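Local coordinates for NDP-rhamnosyltransferase (Saccharopolyspora spinosa, PDB 3TSA), which belongs to the GT-B glycosyltransferases, with two domains each built on a parallel sheet, and forms an assembly of two identical chains, at residues W23-A27 with S28-V32; A377-V380 with R381-E384. All blocks are in the same frame, centred on the assembly; numbering follows the deposited sequence.

Overall arrangement
Contacts 1 and 2 are far apart in sequence but adjacent in space, their centres about 10 Å from each other and each about 22 Å from the centre of the chain. Contact 1 (23-27 with 28-32) is the end of helix 19-27 and the turn into strand 31-36; contact 2 (377-380 with 381-384) is a stretch of helix 376-385, near the C-terminus, which returns to pack on the N-terminal domain. They are joined by a probable hydrogen bond of 2.8 Å between His30 NE2 and Glu384 OE2, and by Val380, whose CG1 lies 3.2 Å from Ser28 OG. Both belong to structural packing near the subunit interface.

Contact 1 of 2, residues W23-A27 with S28-V32; sequences WALQA and SGHEV
His30 N donates to Leu25 O at 3.1 Å, and Gly29 N to Gln26 O, also at 3.1 Å. These two bonds form the Schellman motif that terminates the helix, with Gly29 as its C-prime residue; the positive phi of 86° there suits a residue without a side chain. The second bond is the more bent at its acceptor, since Gly29 N stands above the carbonyl plane of Gln26. Ser28, just before it, keeps its small side chain against the last turn: with chi1 at 59°, OG lies between its own backbone N and carbonyl carbon, 3.0 Å from Ala24 O and 3.1 Å from Leu25 O, and its proton may go to either. Once past the turn, the chain runs back beside the helix. Val32 CG2 reaches Leu25 CB at 3.5 Å, the two side chains crossing at about a right angle, and the same methyl touches Gln26 CG. The Gln26 chain, extended beyond CG, carries NE2 to 3.4 Å from Val32 CB, where a water accepts from NE2 and donates to Val32 O. A second water donates to both Gln26 O and His30 O, tying helix end to turn. His30 turns a ring edge to Leu25 O, while its nitrogens serve as donor and acceptor beyond the turn: NE2 meets Glu384, and ND1 meets the backbone N of Met2. Around this helix-to-strand connection of the N-terminal domain, Leu25 and Val32 pack on Val4 and Val6 of strand 3-7, and helix 376-385 lies against the helix end and the turn. Trp23 stacks on Trp23 of the second subunit, placing helix 19-27 at the dimer interface.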
ATOM      1  N   TRP A  23      -5.661   0.440  -3.911  1.00 16.65           N
ATOM      2  CA  TRP A  23      -4.657   1.500  -4.008  1.00 17.02           C
ATOM      3  C   TRP A  23      -5.105   2.431  -5.120  1.00 15.19           C
ATOM      4  O   TRP A  23      -4.942   3.617  -4.964  1.00 14.63           O
ATOM      5  CB  TRP A  23      -3.375   0.974  -4.523  1.00 20.30           C
ATOM      6  CG  TRP A  23      -2.527   0.317  -3.573  1.00 22.02           C
ATOM      7  CD1 TRP A  23      -2.551   0.439  -2.166  1.00 20.43           C
ATOM      8  CD2 TRP A  23      -1.444  -0.555  -3.915  1.00 29.27           C
ATOM      9  NE1 TRP A  23      -1.541  -0.365  -1.666  1.00 26.18           N
ATOM     10  CE2 TRP A  23      -0.838  -0.957  -2.709  1.00 27.24           C
ATOM     11  CE3 TRP A  23      -0.899  -1.028  -5.160  1.00 24.71           C
ATOM     12  CZ2 TRP A  23       0.311  -1.830  -2.710  1.00 24.80           C
ATOM     13  CZ3 TRP A  23       0.120  -1.937  -5.137  1.00 24.67           C
ATOM     14  CH2 TRP A  23       0.716  -2.340  -3.916  1.00 22.48           C
ATOM     15  N   ALA A  24      -5.630   1.890  -6.250  1.00 14.91           N
ATOM     16  CA  ALA A  24      -6.191   2.748  -7.331  1.00 14.65           C
ATOM     17  C   ALA A  24      -7.253   3.708  -6.778  1.00 14.40           C
ATOM     18  O   ALA A  24      -7.272   4.864  -7.169  1.00 13.23           O
ATOM     19  CB  ALA A  24      -6.839   1.896  -8.451  1.00 13.67           C
ATOM     20  N   LEU A  25      -8.152   3.183  -5.937  1.00 13.96           N
ATOM     21  CA  LEU A  25      -9.226   3.950  -5.296  1.00 14.22           C
ATOM     22  C   LEU A  25      -8.614   5.087  -4.460  1.00 15.18           C
ATOM     23  O   LEU A  25      -8.991   6.243  -4.650  1.00 14.34           O
ATOM     24  CB  LEU A  25     -10.137   3.018  -4.447  1.00 12.88           C
ATOM     25  CG  LEU A  25     -11.063   2.213  -5.369  1.00 14.26           C
ATOM     26  CD1 LEU A  25     -11.587   1.002  -4.628  1.00 15.17           C
ATOM     27  CD2 LEU A  25     -12.246   3.082  -5.849  1.00 14.99           C
ATOM     28  N   GLN A  26      -7.643   4.777  -3.581  1.00 14.10           N
ATOM     29  CA  GLN A  26      -7.104   5.795  -2.676  1.00 15.63           C
ATOM     30  C   GLN A  26      -6.286   6.780  -3.508  1.00 14.35           C
ATOM     31  O   GLN A  26      -6.327   7.980  -3.222  1.00 18.00           O
ATOM     32  CB  GLN A  26      -6.244   5.096  -1.622  1.00 14.10           C
ATOM     33  CG  GLN A  26      -7.185   4.281  -0.700  1.00 14.98           C
ATOM     34  CD  GLN A  26      -6.493   3.805   0.606  1.00 19.62           C
ATOM     35  OE1 GLN A  26      -5.306   3.760   0.693  1.00 23.91           O
ATOM     36  NE2 GLN A  26      -7.287   3.581   1.620  1.00 17.68           N
ATOM     37  N   ALA A  27      -5.606   6.327  -4.573  1.00 14.87           N
ATOM     38  CA  ALA A  27      -4.818   7.236  -5.389  1.00 15.80           C
ATOM     39  C   ALA A  27      -5.673   8.240  -6.228  1.00 15.44           C
ATOM     40  O   ALA A  27      -5.144   9.262  -6.691  1.00 16.20           O
ATOM     41  CB  ALA A  27      -3.922   6.439  -6.342  1.00 15.97           C
ATOM     42  N   SER A  28      -6.935   7.895  -6.461  1.00 15.29           N
ATOM     43  CA  SER A  28      -7.878   8.754  -7.110  1.00 16.71           C
ATOM     44  C   SER A  28      -8.791   9.519  -6.159  1.00 16.40           C
ATOM     45  O   SER A  28      -9.827  10.006  -6.588  1.00 17.55           O
ATOM     46  CB  SER A  28      -8.686   8.006  -8.156  1.00 17.43           C
ATOM     47  OG  SER A  28      -9.383   6.963  -7.601  1.00 25.89           O
ATOM     48  N   GLY A  29      -8.381   9.621  -4.899  1.00 14.85           N
ATOM     49  CA  GLY A  29      -9.063  10.435  -3.901  1.00 16.96           C
ATOM     50  C   GLY A  29     -10.229   9.833  -3.129  1.00 18.33           C
ATOM     51  O   GLY A  29     -10.930  10.554  -2.401  1.00 19.99           O
ATOM     52  N   HIS A  30     -10.522   8.550  -3.311  1.00 15.49           N
ATOM     53  CA  HIS A  30     -11.573   7.897  -2.517  1.00 16.01           C
ATOM     54  C   HIS A  30     -11.067   7.261  -1.225  1.00 15.28           C
ATOM     55  O   HIS A  30      -9.858   7.096  -1.009  1.00 14.80           O
ATOM     56  CB  HIS A  30     -12.270   6.823  -3.375  1.00 15.39           C
ATOM     57  CG  HIS A  30     -12.728   7.348  -4.701  1.00 15.56           C
ATOM     58  ND1 HIS A  30     -13.795   8.217  -4.822  1.00 18.80           N
ATOM     59  CD2 HIS A  30     -12.190   7.240  -5.936  1.00 20.30           C
ATOM     60  CE1 HIS A  30     -13.941   8.558  -6.093  1.00 21.83           C
ATOM     61  NE2 HIS A  30     -12.957   8.002  -6.789  1.00 23.24           N
ATOM     62  N   GLU A  31     -12.008   6.930  -0.345  1.00 16.26           N
ATOM     63  CA  GLU A  31     -11.616   6.343   0.938  1.00 15.87           C
ATOM     64  C   GLU A  31     -11.940   4.856   0.882  1.00 17.41           C
ATOM     65  O   GLU A  31     -12.949   4.464   0.253  1.00 17.27           O
ATOM     66  CB  GLU A  31     -12.428   6.954   2.033  1.00 17.19           C
ATOM     67  CG  GLU A  31     -11.916   8.325   2.468  1.00 20.57           C
ATOM     68  CD  GLU A  31     -12.857   8.899   3.464  1.00 27.52           C
ATOM     69  OE1 GLU A  31     -13.886   9.489   3.038  1.00 26.24           O
ATOM     70  OE2 GLU A  31     -12.649   8.596   4.678  1.00 29.85           O
ATOM     71  N   VAL A  32     -11.077   4.055   1.509  1.00 14.66           N
ATOM     72  CA  VAL A  32     -11.227   2.589   1.464  1.00 14.77           C
ATOM     73  C   VAL A  32     -11.022   2.069   2.861  1.00 14.37           C
ATOM     74  O   VAL A  32     -10.095   2.510   3.566  1.00 15.09           O
ATOM     75  CB  VAL A  32     -10.144   2.026   0.596  1.00 15.17           C
ATOM     76  CG1 VAL A  32     -10.011   0.467   0.730  1.00 18.06           C
ATOM     77  CG2 VAL A  32     -10.331   2.575  -0.950  1.00 15.96           C
TER
HETATM   78  O   HOH W   1      -7.931   8.879  -1.018  1.00 16.31           O
HETATM   79  O   HOH W   2      -7.401   1.877   3.849  1.00 20.54           O

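Contact 2 of 2, residues A377-V380 with R381-E384; sequences AALV and RTLE
Glu384 leans back over the preceding turn of its helix to meet Val380. Its CB lies 3.6 Å from Val380 O, and CG comes closer, to 3.3 Å from that same oxygen. Farther out CD passes near Val380 CG1, and at the tip OE2 rests 3.5 Å from this methyl. CG is turned away from the carbonyl carbon of Glu384 (chi1 -74°) and the chain runs extended from there, which carries the carboxylate at a slant across the valine. OE2 has its polar partner in His30 NE2, so the acid combines van der Waals contact with the valine methyl and a hydrogen bond to the N-terminal domain; because His30 ND1 accepts from Met2 N, NE2 is probably the donor to OE2. Two backbone bonds here are those of a regular alpha-helix: Glu384 N donates to Val380 O at 2.9 Å and Leu383 N to Leu379 O at 3.1 Å. In the turn before, a water takes the place of the direct bond from Arg381 N to Ala377 O, donating to Ala377 O and accepting from Arg381 N at 2.8 Å. Arg381 suits this exposed side, its bent chain leading its guanidinium away from the preceding turn. Leu379 and Thr382 run next to each other in the same direction, with Leu379 CD1 4.0 Å from Thr382 CB. The branched Val380 fits a buried place because its two methyls can meet different neighbours. Leu383 directs its apolar chain to the helix 19-27 side, touching Leu21 and Leu25, and Val380 rests on Ala24, Ser28 and His30 at that helix's end. Along another side, Leu379 and Thr382 meet Leu179 and Leu177, so helix 376-385 touches helix 19-27 with one side and strand 177-180 of the N-terminal sheet with another.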
ATOM      1  N   ALA A 377      -6.599   1.287 -12.226  1.00 14.53           N
ATOM      2  CA  ALA A 377      -6.864   2.743 -12.257  1.00 16.16           C
ATOM      3  C   ALA A 377      -8.060   3.113 -13.168  1.00 16.47           C
ATOM      4  O   ALA A 377      -8.883   3.994 -12.845  1.00 16.68           O
ATOM      5  CB  ALA A 377      -5.629   3.487 -12.715  1.00 17.61           C
ATOM      6  N   ALA A 378      -8.137   2.441 -14.318  1.00 18.91           N
ATOM      7  CA  ALA A 378      -9.226   2.636 -15.230  1.00 18.54           C
ATOM      8  C   ALA A 378     -10.589   2.172 -14.701  1.00 19.02           C
ATOM      9  O   ALA A 378     -11.587   2.762 -15.018  1.00 21.40           O
ATOM     10  CB  ALA A 378      -8.871   2.018 -16.610  1.00 18.51           C
ATOM     11  N   LEU A 379     -10.633   1.183 -13.814  1.00 17.56           N
ATOM     12  CA  LEU A 379     -11.840   0.751 -13.226  1.00 17.48           C
ATOM     13  C   LEU A 379     -12.411   1.725 -12.241  1.00 18.81           C
ATOM     14  O   LEU A 379     -13.591   1.598 -11.931  1.00 20.45           O
ATOM     15  CB  LEU A 379     -11.721  -0.639 -12.505  1.00 17.25           C
ATOM     16  CG  LEU A 379     -12.007  -1.869 -13.395  1.00 19.42           C
ATOM     17  CD1 LEU A 379     -13.448  -1.949 -13.768  1.00 18.00           C
ATOM     18  CD2 LEU A 379     -11.085  -1.892 -14.638  1.00 18.67           C
ATOM     19  N   VAL A 380     -11.599   2.603 -11.625  1.00 18.16           N
ATOM     20  CA  VAL A 380     -12.174   3.526 -10.642  1.00 20.15           C
ATOM     21  C   VAL A 380     -13.431   4.297 -11.157  1.00 21.43           C
ATOM     22  O   VAL A 380     -14.436   4.369 -10.457  1.00 22.43           O
ATOM     23  CB  VAL A 380     -11.106   4.530 -10.162  1.00 19.33           C
ATOM     24  CG1 VAL A 380     -11.743   5.546  -9.171  1.00 17.75           C
ATOM     25  CG2 VAL A 380      -9.966   3.732  -9.499  1.00 21.22           C
ATOM     26  N   ARG A 381     -13.416   4.751 -12.405  1.00 23.64           N
ATOM     27  CA  ARG A 381     -14.601   5.343 -13.063  1.00 26.97           C
ATOM     28  C   ARG A 381     -15.834   4.423 -13.097  1.00 26.90           C
ATOM     29  O   ARG A 381     -16.974   4.851 -12.782  1.00 28.91           O
ATOM     30  CB  ARG A 381     -14.208   5.814 -14.480  1.00 27.85           C
ATOM     31  CG  ARG A 381     -15.354   6.138 -15.390  1.00 34.13           C
ATOM     32  CD  ARG A 381     -16.176   7.377 -14.991  1.00 45.90           C
ATOM     33  NE  ARG A 381     -15.491   8.651 -15.255  1.00 53.92           N
ATOM     34  CZ  ARG A 381     -15.042   9.052 -16.449  1.00 56.49           C
ATOM     35  NH1 ARG A 381     -14.442  10.237 -16.571  1.00 56.87           N
ATOM     36  NH2 ARG A 381     -15.173   8.267 -17.518  1.00 56.80           N
ATOM     37  N   THR A 382     -15.643   3.169 -13.474  1.00 26.20           N
ATOM     38  CA  THR A 382     -16.743   2.243 -13.431  1.00 26.70           C
ATOM     39  C   THR A 382     -17.349   2.184 -12.034  1.00 25.88           C
ATOM     40  O   THR A 382     -18.577   2.183 -11.907  1.00 25.59           O
ATOM     41  CB  THR A 382     -16.330   0.850 -13.967  1.00 26.94           C
ATOM     42  OG1 THR A 382     -15.705   1.088 -15.214  1.00 28.76           O
ATOM     43  CG2 THR A 382     -17.506  -0.017 -14.194  1.00 29.25           C
ATOM     44  N   LEU A 383     -16.499   2.191 -11.000  1.00 23.23           N
ATOM     45  CA  LEU A 383     -17.003   2.070  -9.638  1.00 23.48           C
ATOM     46  C   LEU A 383     -17.760   3.350  -9.266  1.00 23.69           C
ATOM     47  O   LEU A 383     -18.785   3.305  -8.585  1.00 25.15           O
ATOM     48  CB  LEU A 383     -15.813   1.845  -8.651  1.00 23.03           C
ATOM     49  CG  LEU A 383     -15.054   0.508  -8.851  1.00 23.05           C
ATOM     50  CD1 LEU A 383     -14.015   0.172  -7.766  1.00 28.55           C
ATOM     51  CD2 LEU A 383     -16.002  -0.540  -8.832  1.00 22.32           C
ATOM     52  N   GLU A 384     -17.212   4.483  -9.697  1.00 23.63           N
ATOM     53  CA  GLU A 384     -17.782   5.845  -9.432  1.00 25.27           C
ATOM     54  C   GLU A 384     -19.217   5.844  -9.968  1.00 27.11           C
ATOM     55  O   GLU A 384     -20.122   6.377  -9.304  1.00 27.54           O
ATOM     56  CB  GLU A 384     -16.909   6.960 -10.076  1.00 25.45           C
ATOM     57  CG  GLU A 384     -15.520   7.226  -9.297  1.00 29.33           C
ATOM     58  CD  GLU A 384     -14.613   8.274  -9.994  1.00 32.88           C
ATOM     59  OE1 GLU A 384     -15.098   8.708 -11.069  1.00 34.07           O
ATOM     60  OE2 GLU A 384     -13.453   8.623  -9.521  1.00 32.22           O
TER
HETATM   61  O   HOH W   3     -11.152   5.642 -13.816  1.00 31.20           O